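Local coordinates for peptidoglycan glycosyltransferase (Eggerthella lenta, PDB 4MNR), which is a penicillin-binding protein whose crystallised fragment carries a penicillin-binding domain of the beta-lactamase clan next to a PBP dimerisation domain, at residues Q235-E238 / V244-Q247; G416-P419 / R424-V427. One frame throughout, in Å; residues are numbered along the deposited sequence.

Interaction 1: residues Q235-E238 / V244-Q247; sequences QATE and VFGQ
Thr237 OG1 is caught between a helix turn and an aromatic ring. It donates a hydrogen bond to the backbone oxygen of Leu233, one turn earlier in its own helix, and meets the ring of Phe245 from the facing helix, lying 3.4 Å from Phe245 CZ. The hydroxyl sits at the ring's edge, near its plane, and reaches neither face. The torsion explains this: OG1 lies beside the backbone N and anti to the carbonyl carbon (chi1 -54°), which turns it back toward Leu233. Ala236 O approaches the same edge, 3.9 Å from Phe245 CE1, and the Ala236-Thr237 peptide link runs in the ring plane.

At the neighbouring positions, the Ala236 methyl nests against Val244. Ala236 CB is 3.5 Å from Val244 CG1, 3.7 Å from Val244 CB and 3.8 Å from Val244 CG2, so the methyl faces both branches of the valine and the carbon that joins them. Around this buried joint, helix 188-197 touches both Thr237 and Phe245, helix 368-384 packs on Thr237, and strand 206-209 lies against Val244.

Short helix 233-239 thus packs on the start of helix 242-263, its successor in the penicillin-binding domain, through apolar fit. Ala236 O lies loosely beside the ring; Thr237 OG1, close to its weakly positive edge, probably adds a mildly favourable contact, its proton spent within its own helix.

Interaction 2: residues G416-P419 / R424-V427; sequences GMAP and RVVV
Arg424 lies beside Ala418 and Pro419, and its side chain can be followed outward from the hairpin. Arg424 CB passes 4.1 Å from Ala418 O, and Arg424 CG comes 4.0 Å from Pro419 CD, the two side chains running obliquely to each other. CG is anti to the carbonyl carbon (chi1 -63°), and a bend at the next bond (chi2 -69°) carries the end away from the facing strand. At the tip, NH2 forms a salt bridge with Asp422 in the turn, while NH1 has a long, weak ion pair with Asp138.

Ala418 O takes two backbone donors. Arg424 N is 2.8 Å from Ala418 O, well off the carbonyl direction at a C=O...N angle of 130°, whereas Val425 N lies 3.2 Å from Ala418 O and almost in line with the carbonyl. A cis peptide bond follows at Pro419. Farther along, Ala418 N bonds to Val425 O at 3.1 Å, and Gly416 and Val427 exchange a pair of N-H...O bonds.

Met417 and Val426 share one face, where Met417 CB lies 3.9 Å from Val426 CG2 and helix 321-332 packs on both. Ala418, Val425 and Val427 point to the other, against helix 438-453. Arg424 and Val425 together face the single residue Ala418, a classic beta bulge, and both their N-H groups bond to its carbonyl, here at the end of a hairpin in the antiparallel sheet, layered between helices, of the penicillin-binding fold.

After its N-terminal strands the chain passes strand 130-135, an inner strand of the antiparallel sheet, and helix 188-197 before reaching interaction 1. That contact closes a short loop of five residues, folding helix 233-239 back on the start of helix 242-263. Much later comes interaction 2, closing the hairpin of strands 409-418 and 425-431, with four residues between the two segments. The two loops follow in series and neither nests in nor crosses the other. Their centres lie 23 Å apart, with nearest atoms about 11 Å apart. Interaction 1 thus joins neighbouring helices of the helical part, and interaction 2 joins neighbouring strands of the sheet, all within the penicillin-binding domain.

Interaction 1: residues Q235-E238 / V244-Q247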
loop_
_atom_site.group_PDB
_atom_site.type_symbol
_atom_site.label_atom_id
_atom_site.label_comp_id
_atom_site.label_asym_id
_atom_site.label_seq_id
_atom_site.Cartn_x
_atom_site.Cartn_y
_atom_site.Cartn_z
ATOM N N GLN A 235 -21.573 4.631 10.978
ATOM C CA GLN A 235 -22.334 4.583 9.732
ATOM C C GLN A 235 -21.674 5.410 8.641
ATOM O O GLN A 235 -21.685 5.019 7.476
ATOM C CB GLN A 235 -23.771 5.068 9.938
ATOM C CG GLN A 235 -24.599 4.167 10.836
ATOM C CD GLN A 235 -25.904 4.824 11.306
ATOM O OE1 GLN A 235 -26.038 6.054 11.333
ATOM N NE2 GLN A 235 -26.869 3.993 11.692
ATOM N N ALA A 236 -21.103 6.554 9.023
ATOM C CA ALA A 236 -20.428 7.423 8.065
ATOM C C ALA A 236 -19.171 6.750 7.505
ATOM O O ALA A 236 -18.783 7.008 6.381
ATOM C CB ALA A 236 -20.079 8.754 8.695
ATOM N N THR A 237 -18.551 5.879 8.290
ATOM C CA THR A 237 -17.405 5.121 7.807
ATOM C C THR A 237 -17.913 4.049 6.844
ATOM O O THR A 237 -17.330 3.845 5.781
ATOM C CB THR A 237 -16.636 4.467 8.970
ATOM O OG1 THR A 237 -16.289 5.472 9.926
ATOM C CG2 THR A 237 -15.352 3.794 8.470
ATOM N N GLU A 238 -19.001 3.374 7.213
ATOM C CA GLU A 238 -19.600 2.363 6.332
ATOM C C GLU A 238 -19.991 2.917 4.964
ATOM O O GLU A 238 -19.757 2.262 3.943
ATOM C CB GLU A 238 -20.801 1.683 6.985
ATOM C CG GLU A 238 -20.452 0.926 8.257
ATOM C CD GLU A 238 -21.675 0.323 8.941
ATOM O OE1 GLU A 238 -22.809 0.576 8.480
ATOM O OE2 GLU A 238 -21.500 -0.412 9.939
ATOM N N VAL A 244 -19.227 14.091 6.500
ATOM C CA VAL A 244 -19.033 13.792 7.912
ATOM C C VAL A 244 -17.551 13.851 8.267
ATOM O O VAL A 244 -17.165 14.459 9.257
ATOM C CB VAL A 244 -19.569 12.404 8.267
ATOM C CG1 VAL A 244 -19.100 11.989 9.666
ATOM C CG2 VAL A 244 -21.093 12.394 8.180
ATOM N N PHE A 245 -16.712 13.213 7.463
ATOM C CA PHE A 245 -15.282 13.221 7.787
ATOM C C PHE A 245 -14.657 14.618 7.701
ATOM O O PHE A 245 -13.746 14.939 8.472
ATOM C CB PHE A 245 -14.519 12.142 7.005
ATOM C CG PHE A 245 -14.597 10.804 7.661
ATOM C CD1 PHE A 245 -15.718 10.003 7.491
ATOM C CD2 PHE A 245 -13.595 10.379 8.522
ATOM C CE1 PHE A 245 -15.812 8.782 8.141
ATOM C CE2 PHE A 245 -13.677 9.149 9.178
ATOM C CZ PHE A 245 -14.792 8.350 8.983
ATOM N N GLY A 246 -15.186 15.459 6.814
ATOM C CA GLY A 246 -14.730 16.831 6.726
ATOM C C GLY A 246 -15.002 17.574 8.021
ATOM O O GLY A 246 -14.134 18.261 8.558
ATOM N N GLN A 247 -16.218 17.422 8.532
ATOM C CA GLN A 247 -16.592 18.053 9.791
ATOM C C GLN A 247 -15.762 17.511 10.942
ATOM O O GLN A 247 -15.395 18.257 11.848
ATOM C CB GLN A 247 -18.073 17.831 10.073
ATOM C CG GLN A 247 -18.986 18.548 9.086
ATOM C CD GLN A 247 -20.436 18.203 9.334
ATOM O OE1 GLN A 247 -21.111 18.860 10.132
ATOM N NE2 GLN A 247 -20.917 17.144 8.676
#

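Interaction 2: residues G416-P419 / R424-V427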
loop_
_atom_site.group_PDB
_atom_site.type_symbol
_atom_site.label_atom_id
_atom_site.label_comp_id
_atom_site.label_asym_id
_atom_site.label_seq_id
_atom_site.Cartn_x
_atom_site.Cartn_y
_atom_site.Cartn_z
ATOM N N GLY A 416 -7.696 -3.918 3.426
ATOM C CA GLY A 416 -8.467 -4.803 4.276
ATOM C C GLY A 416 -7.643 -5.908 4.874
ATOM O O GLY A 416 -6.451 -6.019 4.611
HETATM N N MSE A 417 -8.298 -6.744 5.667
HETATM C CA MSE A 417 -7.590 -7.718 6.486
HETATM C C MSE A 417 -8.522 -8.868 6.796
HETATM O O MSE A 417 -9.750 -8.702 6.840
HETATM C CB MSE A 417 -7.142 -7.068 7.795
HETATM C CG MSE A 417 -8.309 -6.547 8.610
HETATM SE SE MSE A 417 -7.837 -5.173 9.908
HETATM C CE MSE A 417 -7.420 -3.767 8.623
ATOM N N ALA A 418 -7.938 -10.043 7.003
ATOM C CA ALA A 418 -8.706 -11.241 7.309
ATOM C C ALA A 418 -7.843 -12.263 8.053
ATOM O O ALA A 418 -6.630 -12.279 7.869
ATOM C CB ALA A 418 -9.235 -11.869 6.017
ATOM N N PRO A 419 -8.451 -13.082 8.938
ATOM C CA PRO A 419 -9.815 -12.974 9.472
ATOM C C PRO A 419 -9.914 -11.727 10.347
ATOM O O PRO A 419 -8.944 -11.364 11.012
ATOM C CB PRO A 419 -9.966 -14.244 10.336
ATOM C CG PRO A 419 -8.908 -15.178 9.828
ATOM C CD PRO A 419 -7.767 -14.288 9.443
ATOM N N ARG A 424 -4.499 -12.478 9.710
ATOM C CA ARG A 424 -3.284 -13.157 9.284
ATOM C C ARG A 424 -2.747 -12.561 7.997
ATOM O O ARG A 424 -1.633 -12.889 7.564
ATOM C CB ARG A 424 -3.565 -14.646 9.064
ATOM C CG ARG A 424 -3.994 -15.399 10.315
ATOM C CD ARG A 424 -2.841 -15.503 11.285
ATOM N NE ARG A 424 -3.237 -16.171 12.522
ATOM C CZ ARG A 424 -3.505 -15.535 13.657
ATOM N NH1 ARG A 424 -3.413 -14.212 13.712
ATOM N NH2 ARG A 424 -3.859 -16.222 14.737
ATOM N N VAL A 425 -3.534 -11.681 7.375
ATOM C CA VAL A 425 -3.139 -11.063 6.119
ATOM C C VAL A 425 -3.786 -9.692 5.981
ATOM O O VAL A 425 -4.914 -9.494 6.425
ATOM C CB VAL A 425 -3.514 -11.952 4.903
ATOM C CG1 VAL A 425 -5.005 -12.187 4.829
ATOM C CG2 VAL A 425 -3.029 -11.330 3.621
ATOM N N VAL A 426 -3.043 -8.747 5.409
ATOM C CA VAL A 426 -3.549 -7.428 5.052
ATOM C C VAL A 426 -3.292 -7.208 3.565
ATOM O O VAL A 426 -2.228 -7.552 3.062
ATOM C CB VAL A 426 -2.853 -6.305 5.895
ATOM C CG1 VAL A 426 -3.112 -4.900 5.309
ATOM C CG2 VAL A 426 -3.322 -6.375 7.334
ATOM N N VAL A 427 -4.273 -6.671 2.846
ATOM C CA VAL A 427 -4.076 -6.344 1.429
ATOM C C VAL A 427 -4.413 -4.873 1.147
ATOM O O VAL A 427 -5.430 -4.372 1.623
ATOM C CB VAL A 427 -4.938 -7.235 0.502
ATOM C CG1 VAL A 427 -4.668 -6.893 -0.963
ATOM C CG2 VAL A 427 -4.658 -8.714 0.743
#